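Local coordinates for protein type III effector XopAI (Xanthomonas citri, PDB 6K93) that probably acts as a type III effector delivered into plant cells, where its mono-ADP-ribosyltransferase-fold domain is thought to bind arginine-containing peptides, at residues A[101-104]-A[105-109]; A[114-117]-A[118-121]. All coordinates share one frame; numbering follows the deposited sequence.

Contact 1 of 2, residues A[101-104]-A[105-109]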
loop_
_atom_site.group_PDB
_atom_site.type_symbol
_atom_site.label_atom_id
_atom_site.label_comp_id
_atom_site.label_asym_id
_atom_site.label_seq_id
_atom_site.Cartn_x
_atom_site.Cartn_y
_atom_site.Cartn_z
ATOM N N GLN A 101 4.360 3.278 16.816
ATOM C CA GLN A 101 3.800 4.621 16.724
ATOM C C GLN A 101 3.031 4.818 15.415
ATOM O O GLN A 101 1.966 5.460 15.392
ATOM C CB GLN A 101 4.914 5.653 16.859
ATOM C CG GLN A 101 5.447 5.739 18.300
ATOM C CD GLN A 101 6.683 6.607 18.433
ATOM O OE1 GLN A 101 7.370 6.887 17.448
ATOM N NE2 GLN A 101 6.980 7.027 19.658
ATOM N N LEU A 102 3.548 4.279 14.301
ATOM C CA LEU A 102 2.821 4.417 13.043
ATOM C C LEU A 102 1.477 3.694 13.100
ATOM O O LEU A 102 0.447 4.240 12.679
ATOM C CB LEU A 102 3.665 3.905 11.883
ATOM C CG LEU A 102 2.993 4.037 10.518
ATOM C CD1 LEU A 102 2.490 5.445 10.238
ATOM C CD2 LEU A 102 3.983 3.625 9.436
ATOM N N TRP A 103 1.457 2.468 13.619
ATOM C CA TRP A 103 0.196 1.734 13.690
ATOM C C TRP A 103 -0.815 2.462 14.575
ATOM O O TRP A 103 -1.999 2.531 14.240
ATOM C CB TRP A 103 0.443 0.308 14.193
ATOM C CG TRP A 103 -0.811 -0.492 14.368
ATOM C CD1 TRP A 103 -1.256 -1.058 15.524
ATOM C CD2 TRP A 103 -1.781 -0.793 13.362
ATOM N NE1 TRP A 103 -2.439 -1.710 15.301
ATOM C CE2 TRP A 103 -2.794 -1.557 13.984
ATOM C CE3 TRP A 103 -1.893 -0.486 12.006
ATOM C CZ2 TRP A 103 -3.901 -2.023 13.293
ATOM C CZ3 TRP A 103 -3.003 -0.956 11.320
ATOM C CH2 TRP A 103 -3.981 -1.709 11.964
ATOM N N GLN A 104 -0.368 3.036 15.695
ATOM C CA GLN A 104 -1.265 3.834 16.538
ATOM C C GLN A 104 -1.825 5.022 15.756
ATOM O O GLN A 104 -3.017 5.343 15.859
ATOM C CB GLN A 104 -0.521 4.307 17.795
ATOM C CG GLN A 104 -1.365 4.975 18.887
ATOM C CD GLN A 104 -0.516 5.371 20.105
ATOM O OE1 GLN A 104 0.583 4.845 20.305
ATOM N NE2 GLN A 104 -1.019 6.298 20.907
ATOM N N ARG A 105 -0.979 5.676 14.965
ATOM C CA ARG A 105 -1.408 6.831 14.185
ATOM C C ARG A 105 -2.402 6.434 13.101
ATOM O O ARG A 105 -3.401 7.129 12.863
ATOM C CB ARG A 105 -0.170 7.488 13.574
ATOM C CG ARG A 105 -0.413 8.563 12.560
ATOM C CD ARG A 105 0.935 9.035 12.049
ATOM N NE ARG A 105 0.835 10.009 10.963
ATOM C CZ ARG A 105 1.864 10.357 10.196
ATOM N NH1 ARG A 105 3.063 9.822 10.416
ATOM N NH2 ARG A 105 1.705 11.234 9.219
ATOM N N VAL A 106 -2.129 5.331 12.404
ATOM C CA VAL A 106 -3.059 4.834 11.394
ATOM C C VAL A 106 -4.440 4.631 12.004
ATOM O O VAL A 106 -5.456 5.048 11.439
ATOM C CB VAL A 106 -2.512 3.536 10.776
ATOM C CG1 VAL A 106 -3.620 2.823 10.026
ATOM C CG2 VAL A 106 -1.327 3.856 9.907
ATOM N N GLN A 107 -4.493 3.978 13.161
ATOM C CA GLN A 107 -5.783 3.698 13.776
ATOM C C GLN A 107 -6.446 4.968 14.267
ATOM O O GLN A 107 -7.659 5.148 14.104
ATOM C CB GLN A 107 -5.602 2.711 14.912
ATOM C CG GLN A 107 -5.248 1.342 14.452
ATOM C CD GLN A 107 -5.027 0.416 15.613
ATOM O OE1 GLN A 107 -3.978 0.470 16.259
ATOM N NE2 GLN A 107 -6.010 -0.419 15.906
ATOM N N HIS A 108 -5.666 5.866 14.855
ATOM C CA HIS A 108 -6.243 7.080 15.418
ATOM C C HIS A 108 -6.685 8.049 14.336
ATOM O O HIS A 108 -7.787 8.612 14.406
ATOM C CB HIS A 108 -5.237 7.748 16.348
ATOM C CG HIS A 108 -5.735 9.017 16.949
ATOM N ND1 HIS A 108 -5.530 10.247 16.361
ATOM C CD2 HIS A 108 -6.427 9.250 18.089
ATOM C CE1 HIS A 108 -6.068 11.185 17.121
ATOM N NE2 HIS A 108 -6.619 10.606 18.174
ATOM N N ASP A 109 -5.842 8.261 13.319
ATOM C CA ASP A 109 -6.141 9.289 12.342
ATOM C C ASP A 109 -7.165 8.834 11.316
ATOM O O ASP A 109 -7.875 9.678 10.756
ATOM C CB ASP A 109 -4.867 9.716 11.621
ATOM C CG ASP A 109 -3.922 10.509 12.511
ATOM O OD1 ASP A 109 -4.221 10.652 13.715
ATOM O OD2 ASP A 109 -2.880 10.966 12.006
#
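The carboxamide of Gln-107 lies stacked on one face of the Trp-103 indole, its plane turned only 25° from the ring and CD 3.1 Å above it, offset toward the rim. This stacking brings Gln-107 OE1 to 2.8 Å from Trp-103 NE1, yet the oxygen sits over the face, where the N-H does not point, and the angle is too poor for a hydrogen bond. Nearer the backbone, Gln-107 CG makes a CH-pi contact over the six-membered ring, 3.9 Å from its centroid. Trp-103 CG stands anti to the backbone N (chi1 177°), which swings the indole along the helix toward residue 107; the same indole also makes a cation-pi contact with Arg-244. Such i to i+4 pairing belongs to a regular alpha-helix, here the last turns of helix 95-109; Val-106 N donates to Leu-102 O at 2.8 Å with an N-H...O angle of 167°. On the buried side Leu-102 CD1 meets Val-106 CG2 at 4.1 Å, and both side chains pack on Phe-113 and on helix 194-209. At the C-terminal end His-108 ND1 gives a nearly straight hydrogen bond to Asp-109 OD1, 3.0 Å long and in the imidazole plane.

Contact 2 of 2, residues A[114-117]-A[118-121]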
loop_
_atom_site.group_PDB
_atom_site.type_symbol
_atom_site.label_atom_id
_atom_site.label_comp_id
_atom_site.label_asym_id
_atom_site.label_seq_id
_atom_site.Cartn_x
_atom_site.Cartn_y
_atom_site.Cartn_z
ATOM N N ARG A 114 -2.360 11.868 6.991
ATOM C CA ARG A 114 -1.664 12.564 5.921
ATOM C C ARG A 114 -0.159 12.557 6.158
ATOM O O ARG A 114 0.311 12.791 7.278
ATOM C CB ARG A 114 -2.128 14.037 5.806
ATOM C CG ARG A 114 -3.597 14.245 5.477
ATOM C CD ARG A 114 -3.900 13.861 4.021
ATOM N NE ARG A 114 -5.254 14.186 3.613
ATOM C CZ ARG A 114 -6.328 13.448 3.876
ATOM N NH1 ARG A 114 -6.240 12.337 4.581
ATOM N NH2 ARG A 114 -7.532 13.834 3.426
ATOM N N SER A 115 0.599 12.362 5.083
ATOM C CA SER A 115 2.039 12.502 5.164
ATOM C C SER A 115 2.420 13.980 5.290
ATOM O O SER A 115 1.770 14.867 4.739
ATOM C CB SER A 115 2.735 11.910 3.938
ATOM O OG SER A 115 2.411 12.671 2.755
ATOM N N THR A 116 3.476 14.235 6.036
ATOM C CA THR A 116 4.062 15.562 6.192
ATOM C C THR A 116 5.104 15.788 5.111
ATOM O O THR A 116 5.600 14.835 4.495
ATOM C CB THR A 116 4.725 15.696 7.556
ATOM O OG1 THR A 116 5.847 14.811 7.610
ATOM C CG2 THR A 116 3.748 15.393 8.665
ATOM N N PRO A 117 5.477 17.045 4.870
ATOM C CA PRO A 117 6.576 17.296 3.922
ATOM C C PRO A 117 7.833 16.520 4.255
ATOM O O PRO A 117 8.471 15.960 3.357
ATOM C CB PRO A 117 6.792 18.820 4.039
ATOM C CG PRO A 117 5.415 19.345 4.405
ATOM C CD PRO A 117 4.869 18.299 5.369
ATOM N N GLU A 118 8.185 16.445 5.537
ATOM C CA GLU A 118 9.363 15.694 5.954
ATOM C C GLU A 118 9.220 14.204 5.626
ATOM O O GLU A 118 10.161 13.571 5.139
ATOM C CB GLU A 118 9.568 15.937 7.453
ATOM C CG GLU A 118 9.916 17.414 7.816
ATOM C CD GLU A 118 8.780 18.432 7.660
ATOM O OE1 GLU A 118 7.576 18.071 7.704
ATOM O OE2 GLU A 118 9.098 19.631 7.500
ATOM N N GLU A 119 8.031 13.633 5.835
ATOM C CA GLU A 119 7.809 12.227 5.492
ATOM C C GLU A 119 7.886 11.991 3.989
ATOM O O GLU A 119 8.329 10.921 3.550
ATOM C CB GLU A 119 6.457 11.773 6.057
ATOM C CG GLU A 119 6.510 11.674 7.570
ATOM C CD GLU A 119 5.154 11.593 8.266
ATOM O OE1 GLU A 119 4.129 11.833 7.629
ATOM O OE2 GLU A 119 5.165 11.293 9.491
ATOM N N ARG A 120 7.421 12.951 3.186
ATOM C CA ARG A 120 7.530 12.809 1.740
ATOM C C ARG A 120 8.986 12.814 1.295
ATOM O O ARG A 120 9.351 12.076 0.374
ATOM C CB ARG A 120 6.705 13.907 1.063
ATOM C CG ARG A 120 5.242 13.763 1.444
ATOM C CD ARG A 120 4.310 14.570 0.573
ATOM N NE ARG A 120 4.446 16.018 0.672
ATOM C CZ ARG A 120 3.720 16.794 1.468
ATOM N NH1 ARG A 120 2.828 16.258 2.285
ATOM N NH2 ARG A 120 3.915 18.098 1.460
ATOM N N LYS A 121 9.833 13.616 1.953
ATOM C CA LYS A 121 11.256 13.619 1.632
ATOM C C LYS A 121 11.911 12.319 2.094
ATOM O O LYS A 121 12.808 11.795 1.425
ATOM C CB LYS A 121 11.933 14.830 2.282
ATOM C CG LYS A 121 13.325 15.125 1.744
ATOM C CD LYS A 121 14.080 16.045 2.695
ATOM C CE LYS A 121 13.421 17.414 2.810
ATOM N NZ LYS A 121 14.340 18.402 3.442
#
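Thr-116 and Glu-119 form a capping box at the start of helix 117-128, with Thr-116 as N-cap: each side chain accepts from the other residue's backbone N-H. Glu-119 N donates to Thr-116 OG1 over 3.1 Å, and Thr-116 N donates to Glu-119 OE1 over 3.0 Å, the latter with an N-H...O angle of 161°. The first bond depends on the threonine rotamer, because chi1 of 66° places OG1 between the backbone N and the carbonyl carbon, turned toward the opening turn of the helix. The Glu-119 side chain carries its carboxylate back past Thr-116 OG1, which lies 3.2 Å from Glu-119 CG. The Thr-116 N-H reaches OE1 from above the carboxylate plane, 40° out of it. The other oxygen, OE2, is paired with Arg-105 of the preceding helix.

Arg-120 folds back along the same turn. Its chain bends at chi3, laying one face of the guanidinium over the backbone of Thr-116 and Pro-117; Pro-117 CA is 3.7 Å above the plane and, like Thr-116 C, offset toward the rim of the group. Arg-120 CG lies against Ser-115, 3.3 Å from its OG, which is hydrogen-bonded to Asp-167. The Glu-118 carboxylate runs alongside the proline ring, OE1 lying 3.6 Å from Pro-117 CD. At the guanidinium edge, Arg-120 NH1 approaches Ser-115 O at 3.0 Å, but the angle is too poor for a hydrogen bond.

Contact 1 precedes contact 2 along the chain, and their centres are about 15 Å apart. The first occupies the end of helix 95-109; the second spans the loop that follows and the first turn of helix 117-128. Despite that spacing they meet directly: Arg-105 NH1 and Glu-119 OE2 form a salt bridge of 2.7 Å, joining the two consecutive helices across their connection, while Arg-105 NH2 makes a weak hydrogen bond to Arg-114 O in the loop. Both regions also pack against helix 194-209, through Lys-201 among others. Together they therefore join helices 95-109, 117-128 and 194-209, and contact 1 also reaches Arg-244, just after strand 240-242 of the five-stranded mixed sheet, through Trp-103.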